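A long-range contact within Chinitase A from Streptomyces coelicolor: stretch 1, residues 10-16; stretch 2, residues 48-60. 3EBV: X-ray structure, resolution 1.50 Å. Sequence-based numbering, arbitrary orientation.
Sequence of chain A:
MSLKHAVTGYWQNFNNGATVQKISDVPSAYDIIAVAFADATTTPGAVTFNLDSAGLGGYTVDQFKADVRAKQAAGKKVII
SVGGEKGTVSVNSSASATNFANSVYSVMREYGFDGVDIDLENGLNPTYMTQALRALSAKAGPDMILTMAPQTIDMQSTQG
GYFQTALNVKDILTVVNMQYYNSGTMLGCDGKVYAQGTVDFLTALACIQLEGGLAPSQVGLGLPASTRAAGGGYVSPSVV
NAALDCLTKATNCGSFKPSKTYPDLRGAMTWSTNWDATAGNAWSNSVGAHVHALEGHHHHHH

Stretch 1 10-16: YWQNFNN
Stretch 2 (48-60) TFNLDSAGLGGYT

What fixes the register of the two stretches? The amide of Asn13, a buried side chain just past the strand of residues 10-12, does so by bonding to backbone on the other stretch. With chi1 at -176° (t) and chi2 at 42°, Asn13 OD1 accepts from Asp52 N at 2.8 Å and Asn13 ND2 donates to Asn50 O at 2.9 Å, both with N-H...acceptor angles of 169°. One carboxamide thus satisfies a backbone donor and a backbone acceptor two residues apart, and an amide suits the place because it carries both functions. The CA atoms of Asn13 and Asp52 lie 5.8 Å apart. Asn13 itself turns at phi/psi -87/47, while Asn50 (-130/107) and Leu51 (-56/130) are extended.

What packs around this polar pair? Trp11 (t, chi2 85°), in the strand, points toward stretch 2, and its ring meets three side chains: Trp11 CH2 lies 3.8 Å from Leu56 CD1 and 3.9 Å from Leu51 CD1, the latter at the ring edge, and Trp11 CZ2 is 3.7 Å from Tyr59 CE2. Leu51 (t, p) and Leu56 (m, t) start sideways but bring their ends nearer; Tyr59 (t, chi2 30°) points toward stretch 1. The six-membered end of the indole, through CH2 and CZ2, reaches all three apolar groups, while Trp11 NE1 and Tyr59 OH find hydrogen bonds elsewhere in the structure. Phe49 (t, chi2 68°) brings CE1 to 3.3 Å from Asn13 ND2.

How is the turn of stretch 2 held in shape? Residues 53-55 have helical phi/psi, and a type I turn runs from Ala54 to Gly57. Gly58 N donates to Ser53 O at 2.7 Å, and Ser53 OG (m) donates to Tyr59 O at 2.6 Å. Asp52 (t, phi/psi -81/63) points toward stretch 1, yet its OD1 accepts a weak bond from Gly55 N at 3.2 Å. A CB on Gly55 would clash with Asp52 OD2; Gly57 and Gly58 have positive phi, which favours glycine.

Where does water complete the contact? At Asn15, where Asn15 CA lies 6.0 Å from Gly55 CA, two waters bridge the stretches. One accepts from Asn15 N at 2.9 Å and donates to Asp52 OD2 at 2.8 Å; the other accepts from Asn15 ND2 (t, chi2 -5°) at 2.8 Å and donates to Gly55 O at 3.1 Å. Within stretch 1, Gln12 (m, t) and Asn16 (p) pair their amides: Asn16 ND2 donates to Gln12 OE1 at 3.0 Å, and Gln12 NE2 to Asn16 OD1 at 2.9 Å.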

# COMPACT_ATOMS: atom_id res chain seq x y z
N TYR A 10 -5.01 -4.43 -2.41
CA TYR A 10 -4.47 -4.59 -3.78
C TYR A 10 -5.40 -5.46 -4.61
O TYR A 10 -5.69 -6.58 -4.19
CB TYR A 10 -3.08 -5.22 -3.73
CG TYR A 10 -2.04 -4.21 -3.30
CD1 TYR A 10 -1.29 -3.53 -4.26
CD2 TYR A 10 -1.83 -3.91 -1.94
CE1 TYR A 10 -0.34 -2.55 -3.89
CE2 TYR A 10 -0.89 -2.93 -1.57
CZ TYR A 10 -0.16 -2.27 -2.55
OH TYR A 10 0.74 -1.31 -2.16
N TRP A 11 -5.82 -4.92 -5.76
CA TRP A 11 -6.65 -5.70 -6.72
C TRP A 11 -5.75 -6.15 -7.84
O TRP A 11 -5.04 -5.33 -8.44
CB TRP A 11 -7.75 -4.80 -7.24
CG TRP A 11 -8.57 -5.40 -8.35
CD1 TRP A 11 -9.64 -6.21 -8.20
CD2 TRP A 11 -8.36 -5.25 -9.77
NE1 TRP A 11 -10.14 -6.60 -9.45
CE2 TRP A 11 -9.37 -6.02 -10.42
CE3 TRP A 11 -7.41 -4.58 -10.56
CZ2 TRP A 11 -9.49 -6.08 -11.82
CZ3 TRP A 11 -7.51 -4.66 -11.96
CH2 TRP A 11 -8.55 -5.41 -12.56
N GLN A 12 -5.74 -7.46 -8.12
CA GLN A 12 -4.83 -8.03 -9.13
C GLN A 12 -5.26 -7.86 -10.59
O GLN A 12 -6.32 -8.35 -10.98
CB GLN A 12 -4.64 -9.51 -8.91
CG GLN A 12 -4.05 -9.84 -7.50
CD GLN A 12 -4.13 -11.33 -7.14
OE1 GLN A 12 -3.80 -11.72 -6.03
NE2 GLN A 12 -4.50 -12.19 -8.12
N ASN A 13 -4.41 -7.21 -11.37
CA ASN A 13 -4.60 -7.18 -12.84
C ASN A 13 -3.95 -8.38 -13.49
O ASN A 13 -3.23 -8.24 -14.48
CB ASN A 13 -3.99 -5.87 -13.39
CG ASN A 13 -4.23 -5.71 -14.90
OD1 ASN A 13 -5.31 -6.00 -15.37
ND2 ASN A 13 -3.22 -5.23 -15.61
N PHE A 14 -4.19 -9.57 -12.93
CA PHE A 14 -3.56 -10.80 -13.42
C PHE A 14 -4.17 -11.94 -12.65
O PHE A 14 -4.76 -11.74 -11.58
CB PHE A 14 -2.02 -10.77 -13.27
CG PHE A 14 -1.55 -10.53 -11.84
CD1 PHE A 14 -1.34 -11.61 -10.99
CD2 PHE A 14 -1.31 -9.24 -11.39
CE1 PHE A 14 -0.94 -11.41 -9.67
CE2 PHE A 14 -0.88 -9.04 -10.07
CZ PHE A 14 -0.70 -10.11 -9.22
N ASN A 15 -4.00 -13.15 -13.16
CA ASN A 15 -4.53 -14.34 -12.51
C ASN A 15 -3.36 -15.14 -11.93
O ASN A 15 -2.46 -15.58 -12.68
CB ASN A 15 -5.29 -15.17 -13.57
CG ASN A 15 -5.90 -16.45 -13.02
OD1 ASN A 15 -5.71 -16.82 -11.88
ND2 ASN A 15 -6.63 -17.16 -13.89
N ASN A 16 -3.34 -15.31 -10.60
CA ASN A 16 -2.30 -16.08 -9.93
C ASN A 16 -2.88 -17.28 -9.17
O ASN A 16 -2.24 -17.82 -8.28
CB ASN A 16 -1.50 -15.22 -8.93
CG ASN A 16 -2.40 -14.62 -7.84
OD1 ASN A 16 -3.60 -14.94 -7.79
ND2 ASN A 16 -1.84 -13.75 -6.98
N THR A 48 3.19 1.93 -18.12
CA THR A 48 1.93 1.90 -18.83
C THR A 48 1.01 0.92 -18.08
O THR A 48 1.47 0.13 -17.23
CB THR A 48 2.13 1.48 -20.34
OG1 THR A 48 0.93 1.72 -21.07
CG2 THR A 48 2.54 0.03 -20.44
N PHE A 49 -0.27 1.00 -18.37
CA PHE A 49 -1.20 0.05 -17.81
C PHE A 49 -1.97 -0.64 -18.94
O PHE A 49 -2.49 0.04 -19.84
CB PHE A 49 -2.19 0.75 -16.89
CG PHE A 49 -3.23 -0.19 -16.31
CD1 PHE A 49 -2.86 -1.18 -15.40
CD2 PHE A 49 -4.56 -0.10 -16.71
CE1 PHE A 49 -3.81 -2.05 -14.89
CE2 PHE A 49 -5.51 -0.97 -16.19
CZ PHE A 49 -5.14 -1.93 -15.28
N ASN A 50 -2.04 -1.96 -18.86
CA ASN A 50 -2.76 -2.75 -19.85
C ASN A 50 -3.69 -3.70 -19.10
O ASN A 50 -3.19 -4.67 -18.48
CB ASN A 50 -1.75 -3.55 -20.68
CG ASN A 50 -0.85 -2.65 -21.55
OD1 ASN A 50 -1.35 -1.83 -22.32
ND2 ASN A 50 0.46 -2.80 -21.41
N LEU A 51 -4.98 -3.42 -19.13
CA LEU A 51 -5.95 -4.30 -18.45
C LEU A 51 -5.80 -5.71 -18.99
O LEU A 51 -5.79 -5.90 -20.21
CB LEU A 51 -7.38 -3.80 -18.63
CG LEU A 51 -8.50 -4.59 -17.94
CD1 LEU A 51 -8.36 -4.53 -16.38
CD2 LEU A 51 -9.85 -4.10 -18.36
N ASP A 52 -5.67 -6.69 -18.10
CA ASP A 52 -5.52 -8.10 -18.48
C ASP A 52 -6.90 -8.71 -18.80
O ASP A 52 -7.35 -9.66 -18.15
CB ASP A 52 -4.80 -8.87 -17.35
CG ASP A 52 -4.49 -10.32 -17.72
OD1 ASP A 52 -4.45 -10.65 -18.93
OD2 ASP A 52 -4.27 -11.12 -16.78
N SER A 53 -7.54 -8.18 -19.83
CA SER A 53 -8.86 -8.64 -20.24
C SER A 53 -8.95 -10.16 -20.39
O SER A 53 -9.86 -10.78 -19.84
CB SER A 53 -9.21 -7.95 -21.56
OG SER A 53 -9.46 -6.58 -21.29
N ALA A 54 -7.99 -10.73 -21.12
CA ALA A 54 -7.94 -12.18 -21.37
C ALA A 54 -7.83 -13.00 -20.08
O ALA A 54 -8.62 -13.93 -19.86
CB ALA A 54 -6.79 -12.51 -22.29
N GLY A 55 -6.89 -12.65 -19.21
CA GLY A 55 -6.70 -13.39 -17.97
C GLY A 55 -7.80 -13.17 -16.94
O GLY A 55 -7.90 -13.90 -15.94
N LEU A 56 -8.62 -12.15 -17.15
CA LEU A 56 -9.67 -11.79 -16.19
C LEU A 56 -11.07 -12.10 -16.71
O LEU A 56 -12.05 -11.45 -16.33
CB LEU A 56 -9.58 -10.32 -15.77
CG LEU A 56 -8.24 -9.88 -15.15
CD1 LEU A 56 -8.25 -8.35 -15.00
CD2 LEU A 56 -8.01 -10.61 -13.83
N GLY A 57 -11.14 -13.09 -17.60
CA GLY A 57 -12.44 -13.60 -18.08
C GLY A 57 -13.13 -12.65 -19.04
O GLY A 57 -14.37 -12.61 -19.11
N GLY A 58 -12.35 -11.86 -19.77
CA GLY A 58 -12.89 -10.98 -20.80
C GLY A 58 -13.40 -9.63 -20.31
O GLY A 58 -14.13 -8.95 -21.01
N TYR A 59 -13.00 -9.25 -19.10
CA TYR A 59 -13.31 -7.95 -18.52
C TYR A 59 -12.83 -6.84 -19.45
O TYR A 59 -11.64 -6.82 -19.81
CB TYR A 59 -12.54 -7.89 -17.19
CG TYR A 59 -12.85 -6.78 -16.22
CD1 TYR A 59 -14.12 -6.18 -16.13
CD2 TYR A 59 -11.87 -6.38 -15.30
CE1 TYR A 59 -14.39 -5.17 -15.18
CE2 TYR A 59 -12.13 -5.38 -14.37
CZ TYR A 59 -13.36 -4.79 -14.29
OH TYR A 59 -13.61 -3.85 -13.33
N THR A 60 -13.72 -5.94 -19.85
CA THR A 60 -13.37 -4.94 -20.86
C THR A 60 -12.86 -3.64 -20.24
O THR A 60 -13.21 -3.30 -19.09
CB THR A 60 -14.56 -4.59 -21.78
OG1 THR A 60 -15.55 -3.88 -21.02
CG2 THR A 60 -15.18 -5.87 -22.40
O HOH W 1 -2.91 -13.43 -15.86
O HOH W 2 -6.41 -16.53 -16.64